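Local coordinates for transferrin binding protein B (PDB 3PQU) that probably binds host transferrin at the bacterial outer membrane as a surface lipoprotein, serving iron acquisition by a porcine pathogen, at residues K63-A75 and W176-L188. Numbering follows the deposited sequence.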
loop_
_atom_site.group_PDB
_atom_site.type_symbol
_atom_site.label_atom_id
_atom_site.label_comp_id
_atom_site.label_asym_id
_atom_site.label_seq_id
_atom_site.Cartn_x
_atom_site.Cartn_y
_atom_site.Cartn_z
ATOM N N LYS A 63 22.914 37.792 10.806
ATOM C CA LYS A 63 21.690 37.847 10.024
ATOM C C LYS A 63 21.047 39.202 10.274
ATOM O O LYS A 63 20.984 39.671 11.407
ATOM C CB LYS A 63 20.737 36.700 10.363
ATOM C CG LYS A 63 21.263 35.324 9.986
ATOM C CD LYS A 63 20.261 34.224 10.339
ATOM C CE LYS A 63 20.790 32.844 9.933
ATOM N NZ LYS A 63 19.710 31.859 9.745
ATOM N N ALA A 64 20.622 39.855 9.204
ATOM C CA ALA A 64 19.947 41.134 9.334
ATOM C C ALA A 64 18.717 40.903 10.193
ATOM O O ALA A 64 18.307 41.762 10.973
ATOM C CB ALA A 64 19.552 41.660 7.966
ATOM N N THR A 65 18.148 39.712 10.048
ATOM C CA THR A 65 16.959 39.317 10.782
ATOM C C THR A 65 17.017 37.824 11.051
ATOM O O THR A 65 17.041 37.031 10.110
ATOM C CB THR A 65 15.693 39.585 9.942
ATOM O OG1 THR A 65 15.654 40.961 9.542
ATOM C CG2 THR A 65 14.433 39.235 10.728
ATOM N N PRO A 66 17.030 37.424 12.327
ATOM C CA PRO A 66 16.942 35.990 12.618
ATOM C C PRO A 66 15.740 35.387 11.889
ATOM O O PRO A 66 14.785 36.100 11.635
ATOM C CB PRO A 66 16.724 35.962 14.130
ATOM C CG PRO A 66 17.366 37.212 14.617
ATOM C CD PRO A 66 17.120 38.237 13.550
ATOM N N ASP A 67 15.794 34.114 11.524
ATOM C CA ASP A 67 14.701 33.517 10.778
ATOM C C ASP A 67 13.370 33.770 11.486
ATOM O O ASP A 67 13.280 33.692 12.720
ATOM C CB ASP A 67 14.900 32.001 10.648
ATOM C CG ASP A 67 16.066 31.642 9.763
ATOM O OD1 ASP A 67 16.817 32.559 9.371
ATOM O OD2 ASP A 67 16.238 30.442 9.465
ATOM N N THR A 68 12.335 34.077 10.707
ATOM C CA THR A 68 10.986 34.210 11.260
ATOM C C THR A 68 10.100 33.017 10.932
ATOM O O THR A 68 8.957 32.972 11.378
ATOM C CB THR A 68 10.265 35.435 10.704
ATOM O OG1 THR A 68 10.158 35.300 9.272
ATOM C CG2 THR A 68 11.043 36.721 11.053
ATOM N N THR A 69 10.604 32.075 10.134
ATOM C CA THR A 69 9.802 30.931 9.705
ATOM C C THR A 69 10.583 29.622 9.621
ATOM O O THR A 69 11.804 29.615 9.530
ATOM C CB THR A 69 9.260 31.156 8.289
ATOM O OG1 THR A 69 10.359 31.146 7.372
ATOM C CG2 THR A 69 8.520 32.490 8.182
ATOM N N ASP A 70 9.852 28.513 9.601
ATOM C CA ASP A 70 10.399 27.242 9.143
ATOM C C ASP A 70 9.263 26.509 8.440
ATOM O O ASP A 70 8.292 26.071 9.072
ATOM C CB ASP A 70 10.982 26.395 10.285
ATOM C CG ASP A 70 11.755 25.181 9.769
ATOM O OD1 ASP A 70 11.546 24.057 10.278
ATOM O OD2 ASP A 70 12.558 25.345 8.825
ATOM N N GLU A 71 9.396 26.379 7.129
ATOM C CA GLU A 71 8.276 26.021 6.266
ATOM C C GLU A 71 8.055 24.527 6.153
ATOM O O GLU A 71 8.967 23.737 6.343
ATOM C CB GLU A 71 8.492 26.623 4.861
ATOM C CG GLU A 71 8.543 28.135 4.886
ATOM C CD GLU A 71 8.685 28.718 3.486
ATOM O OE1 GLU A 71 8.637 29.960 3.354
ATOM O OE2 GLU A 71 8.835 27.929 2.522
ATOM N N LEU A 72 6.822 24.145 5.860
ATOM C CA LEU A 72 6.549 22.789 5.423
ATOM C C LEU A 72 6.594 22.815 3.893
ATOM O O LEU A 72 6.173 23.778 3.276
ATOM C CB LEU A 72 5.168 22.353 5.901
ATOM C CG LEU A 72 5.000 22.016 7.384
ATOM C CD1 LEU A 72 3.509 21.888 7.762
ATOM C CD2 LEU A 72 5.755 20.727 7.705
ATOM N N SER A 73 7.105 21.765 3.267
ATOM C CA SER A 73 7.021 21.694 1.823
ATOM C C SER A 73 6.845 20.261 1.398
ATOM O O SER A 73 7.077 19.321 2.178
ATOM C CB SER A 73 8.280 22.263 1.171
ATOM O OG SER A 73 9.391 21.492 1.572
ATOM N N GLU A 74 6.485 20.103 0.133
ATOM C CA GLU A 74 6.181 18.805 -0.416
ATOM C C GLU A 74 7.439 17.944 -0.413
ATOM O O GLU A 74 7.362 16.735 -0.215
ATOM C CB GLU A 74 5.583 18.988 -1.812
ATOM C CG GLU A 74 5.304 17.717 -2.576
ATOM C CD GLU A 74 4.774 18.010 -3.965
ATOM O OE1 GLU A 74 3.974 18.965 -4.099
ATOM O OE2 GLU A 74 5.161 17.295 -4.916
ATOM N N ALA A 75 8.608 18.562 -0.589
ATOM C CA ALA A 75 9.867 17.818 -0.494
ATOM C C ALA A 75 10.170 17.274 0.918
ATOM O O ALA A 75 11.017 16.396 1.081
ATOM C CB ALA A 75 11.035 18.653 -0.994
ATOM N N TRP A 176 -6.472 11.135 14.611
ATOM C CA TRP A 176 -5.694 11.885 13.630
ATOM C C TRP A 176 -4.620 12.632 14.397
ATOM O O TRP A 176 -4.691 12.726 15.620
ATOM C CB TRP A 176 -6.571 12.831 12.772
ATOM C CG TRP A 176 -7.287 13.919 13.529
ATOM C CD1 TRP A 176 -8.314 13.769 14.449
ATOM C CD2 TRP A 176 -7.079 15.330 13.395
ATOM N NE1 TRP A 176 -8.731 15.008 14.896
ATOM C CE2 TRP A 176 -7.993 15.977 14.263
ATOM C CE3 TRP A 176 -6.230 16.112 12.597
ATOM C CZ2 TRP A 176 -8.053 17.366 14.382
ATOM C CZ3 TRP A 176 -6.296 17.496 12.710
ATOM C CH2 TRP A 176 -7.202 18.107 13.601
ATOM N N ASP A 177 -3.623 13.143 13.675
ATOM C CA ASP A 177 -2.482 13.866 14.268
ATOM C C ASP A 177 -1.923 14.840 13.230
ATOM O O ASP A 177 -2.203 14.704 12.042
ATOM C CB ASP A 177 -1.381 12.892 14.689
ATOM C CG ASP A 177 -1.735 12.125 15.942
ATOM O OD1 ASP A 177 -2.075 10.928 15.847
ATOM O OD2 ASP A 177 -1.690 12.737 17.020
ATOM N N PHE A 178 -1.136 15.818 13.672
ATOM C CA PHE A 178 -0.706 16.884 12.772
ATOM C C PHE A 178 0.508 17.656 13.268
ATOM O O PHE A 178 0.813 17.650 14.455
ATOM C CB PHE A 178 -1.868 17.877 12.578
ATOM C CG PHE A 178 -2.304 18.569 13.870
ATOM C CD1 PHE A 178 -1.670 19.735 14.297
ATOM C CD2 PHE A 178 -3.319 18.035 14.658
ATOM C CE1 PHE A 178 -2.029 20.382 15.498
ATOM C CE2 PHE A 178 -3.714 18.686 15.851
ATOM C CZ PHE A 178 -3.056 19.864 16.273
ATOM N N THR A 179 1.179 18.336 12.341
ATOM C CA THR A 179 2.116 19.394 12.667
ATOM C C THR A 179 1.818 20.566 11.731
ATOM O O THR A 179 1.480 20.358 10.561
ATOM C CB THR A 179 3.605 18.978 12.496
ATOM O OG1 THR A 179 4.442 20.092 12.824
ATOM C CG2 THR A 179 3.926 18.557 11.045
ATOM N N SER A 180 1.919 21.785 12.263
ATOM C CA SER A 180 1.858 23.005 11.469
ATOM C C SER A 180 3.241 23.310 10.928
ATOM O O SER A 180 4.189 22.551 11.152
ATOM C CB SER A 180 1.388 24.195 12.323
ATOM O OG SER A 180 2.369 24.581 13.295
ATOM N N ASP A 181 3.361 24.427 10.205
ATOM C CA ASP A 181 4.668 25.003 9.953
ATOM C C ASP A 181 4.959 26.022 11.053
ATOM O O ASP A 181 4.182 26.163 11.992
ATOM C CB ASP A 181 4.745 25.671 8.561
ATOM C CG ASP A 181 3.777 26.846 8.409
ATOM O OD1 ASP A 181 3.943 27.639 7.449
ATOM O OD2 ASP A 181 2.847 26.956 9.240
ATOM N N VAL A 182 6.063 26.749 10.929
ATOM C CA VAL A 182 6.441 27.703 11.960
ATOM C C VAL A 182 6.473 29.128 11.412
ATOM O O VAL A 182 6.996 29.355 10.328
ATOM C CB VAL A 182 7.811 27.325 12.567
ATOM C CG1 VAL A 182 8.476 28.540 13.237
ATOM C CG2 VAL A 182 7.656 26.151 13.567
ATOM N N LYS A 183 5.878 30.070 12.144
ATOM C CA LYS A 183 5.987 31.508 11.846
ATOM C C LYS A 183 5.951 32.279 13.156
ATOM O O LYS A 183 5.035 32.097 13.955
ATOM C CB LYS A 183 4.779 32.001 11.020
ATOM C CG LYS A 183 4.787 31.609 9.575
ATOM C CD LYS A 183 3.479 31.980 8.912
ATOM C CE LYS A 183 3.403 31.451 7.485
ATOM N NZ LYS A 183 2.216 32.003 6.738
ATOM N N THR A 184 6.902 33.170 13.371
ATOM C CA THR A 184 6.897 33.950 14.603
ATOM C C THR A 184 5.642 34.842 14.688
ATOM O O THR A 184 5.249 35.275 15.769
ATOM C CB THR A 184 8.167 34.818 14.734
ATOM O OG1 THR A 184 8.317 35.607 13.550
ATOM C CG2 THR A 184 9.405 33.945 14.921
ATOM N N SER A 185 5.009 35.111 13.550
ATOM C CA SER A 185 3.784 35.910 13.557
ATOM C C SER A 185 2.547 35.144 14.063
ATOM O O SER A 185 1.523 35.756 14.357
ATOM C CB SER A 185 3.498 36.486 12.162
ATOM O OG SER A 185 3.390 35.446 11.205
ATOM N N TYR A 186 2.624 33.816 14.152
ATOM C CA TYR A 186 1.479 33.035 14.623
ATOM C C TYR A 186 1.083 33.424 16.031
ATOM O O TYR A 186 1.930 33.522 16.922
ATOM C CB TYR A 186 1.777 31.536 14.589
ATOM C CG TYR A 186 1.611 30.894 13.229
ATOM C CD1 TYR A 186 0.634 31.328 12.337
ATOM C CD2 TYR A 186 2.407 29.824 12.856
ATOM C CE1 TYR A 186 0.464 30.701 11.103
ATOM C CE2 TYR A 186 2.256 29.211 11.620
ATOM C CZ TYR A 186 1.305 29.649 10.761
ATOM O OH TYR A 186 1.204 29.009 9.560
ATOM N N GLU A 187 -0.206 33.659 16.236
ATOM C CA GLU A 187 -0.732 33.825 17.586
ATOM C C GLU A 187 -1.858 32.806 17.799
ATOM O O GLU A 187 -3.033 33.152 17.729
ATOM C CB GLU A 187 -1.234 35.255 17.788
ATOM C CG GLU A 187 -0.139 36.324 17.697
ATOM C CD GLU A 187 0.863 36.262 18.856
ATOM O OE1 GLU A 187 0.606 35.553 19.855
ATOM O OE2 GLU A 187 1.916 36.930 18.769
ATOM N N LEU A 188 -1.498 31.546 18.027
ATOM C CA LEU A 188 -2.499 30.475 18.107
ATOM C C LEU A 188 -3.000 30.286 19.533
ATOM O O LEU A 188 -2.281 30.575 20.483
ATOM C CB LEU A 188 -1.919 29.154 17.588
ATOM C CG LEU A 188 -1.088 29.292 16.309
ATOM C CD1 LEU A 188 -0.502 27.959 15.899
ATOM C CD2 LEU A 188 -1.929 29.857 15.199
HETATM O O HOH W 1 6.650 35.277 10.776
HETATM O O HOH W 2 4.847 26.166 5.201
#
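Asp70 and Val182 pair antiparallel through two backbone hydrogen bonds, Asp70 N to Val182 O at 3.1 Å and Val182 N to Asp70 O at 3.0 Å. Their CB atoms lie on the same face of the sheet, where branched Val182 offers compact hydrocarbon and the Asp70 carboxylate turns to the backbone N of Arg50. Two residues along, beyond the non-hydrogen-bonded pair Thr69 and Lys183, Thr184 N donates to Thr68 O (2.9 Å), within a type I turn from Lys183 to Tyr186. The two-residue strand 69-70, from the N-lobe handle region, is added to the C-terminal end of strand 170-183, itself a strand of the N-lobe beta barrel. Asp181, just before Val182, points its CB toward segment 63-75, packing on Leu72 CG (3.8 Å) and beside Asp70 O. From there chi1 of 63° sets CG between the backbone N and carbonyl carbon, and the carboxylate divides its work: OD2 takes the Tyr186 hydroxyl on its syn lone pair at 2.6 Å, at the ring edge, while OD1 lies 2.8 Å from a water that accepts from Leu72 N and probably donates to it. The short acid lets CB touch Leu72 while both oxygens reach polar partners; buried Leu72 lays CD1 3.5 Å from Ser180 C.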